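Local coordinates for serine acetyltransferase 1, putative (Entamoeba histolytica, PDB 7BW9), which transfers an acetyl group from acetyl-CoA to L-serine, giving O-acetylserine, the precursor that feeds cysteine biosynthesis, at the interface of chains A and B. Numbering follows the deposited sequence. Chains: chain A/B, Serine acetyltransferase 1, putative.

Contact 1: the interface of chains A and B. Residues chain A 270-274; chain B 267-270.
The hydroxyl OG of B:Ser269 is gripped from two places on chain A. It gives a hydrogen bond to the carboxylate oxygen OE2 of A:Glu270 at 2.9 Å, and the backbone O of A:His271 lies 3.0 Å from the same OG. Two acceptors therefore compete for one hydroxyl proton, and a shared bond is plausible. OG of B:Ser269 meets OE2 from above the carboxylate plane, 54° out of it, a poor angle for a carboxylate acceptor. A:Glu270 gets there by stretching out: CG is anti to the backbone N (chi1 -175°) and the chain stays extended beyond it. The side chain of B:Glu270 crosses that of A:Glu270 at about a right angle, but it is poorly ordered and carries little weight.

Next to this polar knot the backbones pair as an antiparallel bridge between A:Ser273 and B:Phe267. The amide N of A:Ser273 donates to O of B:Phe267 at 2.8 Å, approaching nearly along the C=O axis yet with a bent angle at hydrogen. The return bond, N of B:Phe267 to O of A:Ser273, is straighter at 2.9 Å.

A:Ser273 turns its hydroxyl toward chain B, with OG held between its own backbone N and carbonyl carbon (chi1 38°). It makes a weak 3.3 Å hydrogen bond to O of B:Phe267, so this carbonyl meets both N and OG of one residue. The B:Phe267 ring lies face-on to A:Ser273, and OG sits over that face near the rim, 3.3 Å from CE2.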
loop_
_atom_site.group_PDB
_atom_site.type_symbol
_atom_site.label_atom_id
_atom_site.label_comp_id
_atom_site.label_asym_id
_atom_site.label_seq_id
_atom_site.Cartn_x
_atom_site.Cartn_y
_atom_site.Cartn_z
ATOM N N GLU A 270 -6.586 -28.173 9.893
ATOM C CA GLU A 270 -5.661 -28.546 10.954
ATOM C C GLU A 270 -4.999 -27.308 11.549
ATOM O O GLU A 270 -4.589 -26.401 10.818
ATOM C CB GLU A 270 -4.591 -29.505 10.405
ATOM C CG GLU A 270 -3.636 -30.062 11.440
ATOM C CD GLU A 270 -2.802 -31.220 10.899
ATOM O OE1 GLU A 270 -3.246 -31.889 9.934
ATOM O OE2 GLU A 270 -1.697 -31.458 11.434
ATOM N N HIS A 271 -4.903 -27.273 12.878
ATOM C CA HIS A 271 -4.102 -26.249 13.532
ATOM C C HIS A 271 -2.625 -26.465 13.212
ATOM O O HIS A 271 -2.201 -27.586 12.914
ATOM C CB HIS A 271 -4.286 -26.271 15.050
ATOM C CG HIS A 271 -5.665 -25.915 15.506
ATOM N ND1 HIS A 271 -6.048 -24.621 15.789
ATOM C CD2 HIS A 271 -6.753 -26.688 15.740
ATOM C CE1 HIS A 271 -7.311 -24.611 16.180
ATOM N NE2 HIS A 271 -7.761 -25.854 16.161
ATOM N N PRO A 272 -1.822 -25.410 13.253
ATOM C CA PRO A 272 -0.378 -25.595 13.130
ATOM C C PRO A 272 0.144 -26.433 14.282
ATOM O O PRO A 272 -0.451 -26.505 15.359
ATOM C CB PRO A 272 0.180 -24.167 13.180
ATOM C CG PRO A 272 -0.921 -23.333 13.748
ATOM C CD PRO A 272 -2.199 -23.990 13.353
ATOM N N SER A 273 1.274 -27.075 14.040
ATOM C CA SER A 273 1.914 -27.840 15.094
ATOM C C SER A 273 2.837 -26.945 15.922
ATOM O O SER A 273 3.153 -25.802 15.564
ATOM C CB SER A 273 2.651 -29.044 14.505
ATOM O OG SER A 273 3.260 -28.724 13.270
ATOM N N GLN A 274 3.282 -27.498 17.043
ATOM C CA GLN A 274 3.699 -26.709 18.197
ATOM C C GLN A 274 4.727 -27.513 18.978
ATOM O O GLN A 274 4.415 -28.611 19.449
ATOM C CB GLN A 274 2.464 -26.402 19.050
ATOM C CG GLN A 274 2.559 -25.270 20.036
ATOM C CD GLN A 274 1.180 -24.811 20.489
ATOM O OE1 GLN A 274 0.212 -24.871 19.727
ATOM N NE2 GLN A 274 1.082 -24.355 21.736
ATOM N N PHE B 267 4.233 -23.744 13.760
ATOM C CA PHE B 267 4.503 -23.816 12.332
ATOM C C PHE B 267 3.458 -24.705 11.686
ATOM O O PHE B 267 2.873 -25.580 12.331
ATOM C CB PHE B 267 5.917 -24.341 12.034
ATOM C CG PHE B 267 6.230 -25.656 12.700
ATOM C CD1 PHE B 267 6.617 -25.702 14.033
ATOM C CD2 PHE B 267 6.124 -26.850 11.998
ATOM C CE1 PHE B 267 6.896 -26.912 14.658
ATOM C CE2 PHE B 267 6.408 -28.079 12.616
ATOM C CZ PHE B 267 6.793 -28.105 13.943
ATOM N N ILE B 268 3.230 -24.464 10.395
ATOM C CA ILE B 268 2.275 -25.276 9.657
ATOM C C ILE B 268 2.727 -26.727 9.698
ATOM O O ILE B 268 3.909 -27.037 9.498
ATOM C CB ILE B 268 2.128 -24.744 8.226
ATOM C CG1 ILE B 268 1.419 -23.389 8.264
ATOM C CG2 ILE B 268 1.352 -25.726 7.358
ATOM C CD1 ILE B 268 1.426 -22.676 6.931
ATOM N N SER B 269 1.781 -27.622 9.980
ATOM C CA SER B 269 2.112 -29.006 10.305
ATOM C C SER B 269 2.942 -29.666 9.209
ATOM O O SER B 269 4.097 -30.052 9.432
ATOM C CB SER B 269 0.825 -29.793 10.564
ATOM O OG SER B 269 -0.147 -28.990 11.222
ATOM N N GLU B 270 2.380 -29.795 8.012
ATOM C CA GLU B 270 3.022 -30.602 6.986
ATOM C C GLU B 270 3.291 -29.816 5.708
ATOM O O GLU B 270 2.635 -28.815 5.396
ATOM C CB GLU B 270 2.189 -31.845 6.654
ATOM C CG GLU B 270 2.407 -32.994 7.630
ATOM C CD GLU B 270 1.356 -33.033 8.724
ATOM O OE1 GLU B 270 0.197 -32.642 8.451
ATOM O OE2 GLU B 270 1.693 -33.442 9.858
#

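Contact 2: the interface of chains A and B. Residues chain A 274; chain B 260-261, 264-266.
This is a strand-addition interface: A:Gln274, in strand 273-276, forms an antiparallel bridge with B:Val266 in strand 264-267, and the tail of chain A reaches across to chain B and would help tie subunits together in the deposited trimer. The A:Gln274 backbone comes in close at its CA, which sits 3.3 Å from the carbonyl O of B:Ile265, an approach common where antiparallel strands pass between their hydrogen-bonded pairs.

Most of the contact is made by the A:Gln274 side chain. Its CG is anti to the backbone N (chi1 -161°) and the chain remains extended, which lays the methylenes along the B surface and carries the amide out toward B:Ile260. On one flank CG rests 4.1 Å from the methyl CG2 of B:Val266. On another, the same CG is 3.8 Å from CD, the amide carbon of B:Gln264. Farther out, the methyl CG2 of B:Ile260 lies 3.9 Å from the amide nitrogen NE2 of A:Gln274, so the polar tip has an aliphatic neighbour.

B:Gln264 folds back through a bend at chi2 (-96°) and crosses A:Gln274 at about a right angle, bringing its NE2 against the flank of the A:Gln274 amide, with the amide planes 65° apart. As modelled, NE2 of A:Gln274 and NE2 of B:Gln264 stand 2.8 Å apart. Two amide nitrogens are both donors, so this pairing is doubtful as drawn. Turning either amide over would place an oxygen against a nitrogen and make a sensible hydrogen bond; the contact does not settle which one should turn.

The site thus buries 79 Å² of A:Gln274, largely through apolar contacts from its methylene chain, seating the tail of chain A on strand 264-267 of its neighbour, next to the left-handed beta-helix, and so likely stabilising the trimer.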
loop_
_atom_site.group_PDB
_atom_site.type_symbol
_atom_site.label_atom_id
_atom_site.label_comp_id
_atom_site.label_asym_id
_atom_site.label_seq_id
_atom_site.Cartn_x
_atom_site.Cartn_y
_atom_site.Cartn_z
ATOM N N GLN A 274 3.282 -27.498 17.043
ATOM C CA GLN A 274 3.699 -26.709 18.197
ATOM C C GLN A 274 4.727 -27.513 18.978
ATOM O O GLN A 274 4.415 -28.611 19.449
ATOM C CB GLN A 274 2.464 -26.402 19.050
ATOM C CG GLN A 274 2.559 -25.270 20.036
ATOM C CD GLN A 274 1.180 -24.811 20.489
ATOM O OE1 GLN A 274 0.212 -24.871 19.727
ATOM N NE2 GLN A 274 1.082 -24.355 21.736
ATOM N N ILE B 260 -1.341 -19.659 23.043
ATOM C CA ILE B 260 -0.072 -20.345 22.844
ATOM C C ILE B 260 0.820 -20.049 24.042
ATOM O O ILE B 260 1.052 -18.879 24.383
ATOM C CB ILE B 260 0.609 -19.940 21.527
ATOM C CG1 ILE B 260 -0.277 -20.341 20.348
ATOM C CG2 ILE B 260 1.982 -20.582 21.422
ATOM C CD1 ILE B 260 0.212 -19.827 19.056
ATOM N N ASP B 261 1.294 -21.110 24.690
ATOM C CA ASP B 261 2.137 -21.024 25.872
ATOM C C ASP B 261 3.503 -20.440 25.528
ATOM O O ASP B 261 3.967 -20.512 24.389
ATOM C CB ASP B 261 2.334 -22.415 26.479
ATOM C CG ASP B 261 1.380 -22.695 27.607
ATOM O OD1 ASP B 261 1.127 -21.766 28.405
ATOM O OD2 ASP B 261 0.894 -23.848 27.700
ATOM N N GLN B 264 7.298 -21.456 22.984
ATOM C CA GLN B 264 6.844 -22.382 21.962
ATOM C C GLN B 264 7.254 -21.908 20.574
ATOM O O GLN B 264 7.527 -20.724 20.336
ATOM C CB GLN B 264 5.328 -22.553 22.025
ATOM C CG GLN B 264 4.876 -23.212 23.304
ATOM C CD GLN B 264 4.677 -24.684 23.137
ATOM O OE1 GLN B 264 5.634 -25.437 23.021
ATOM N NE2 GLN B 264 3.427 -25.112 23.136
ATOM N N ILE B 265 7.282 -22.869 19.658
ATOM C CA ILE B 265 7.521 -22.646 18.239
ATOM C C ILE B 265 6.332 -23.231 17.494
ATOM O O ILE B 265 6.008 -24.411 17.676
ATOM C CB ILE B 265 8.837 -23.294 17.784
ATOM C CG1 ILE B 265 10.010 -22.686 18.545
ATOM C CG2 ILE B 265 9.026 -23.137 16.291
ATOM C CD1 ILE B 265 11.325 -23.358 18.249
ATOM N N VAL B 266 5.681 -22.414 16.662
ATOM C CA VAL B 266 4.439 -22.782 15.985
ATOM C C VAL B 266 4.658 -22.706 14.479
ATOM O O VAL B 266 5.195 -21.715 13.974
ATOM C CB VAL B 266 3.270 -21.868 16.408
ATOM C CG1 VAL B 266 1.962 -22.313 15.749
ATOM C CG2 VAL B 266 3.129 -21.841 17.925
#

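Contact 1 and contact 2 are neighbouring stretches of one seam, with the centres of their C-alpha atoms about 10 Å apart. Both pair strand 273-276 of chain A with strand 264-267 of chain B, and A:Gln274 belongs to both. Contact 1 takes in the start of the A strand and the segment leading into it, where polar bonds dominate; contact 2 continues along the B strand toward its beginning, where side-chain packing takes over. Together they fix the position and direction of the crossing tail, and repetition from subunit to subunit would link the three chains of the deposited assembly.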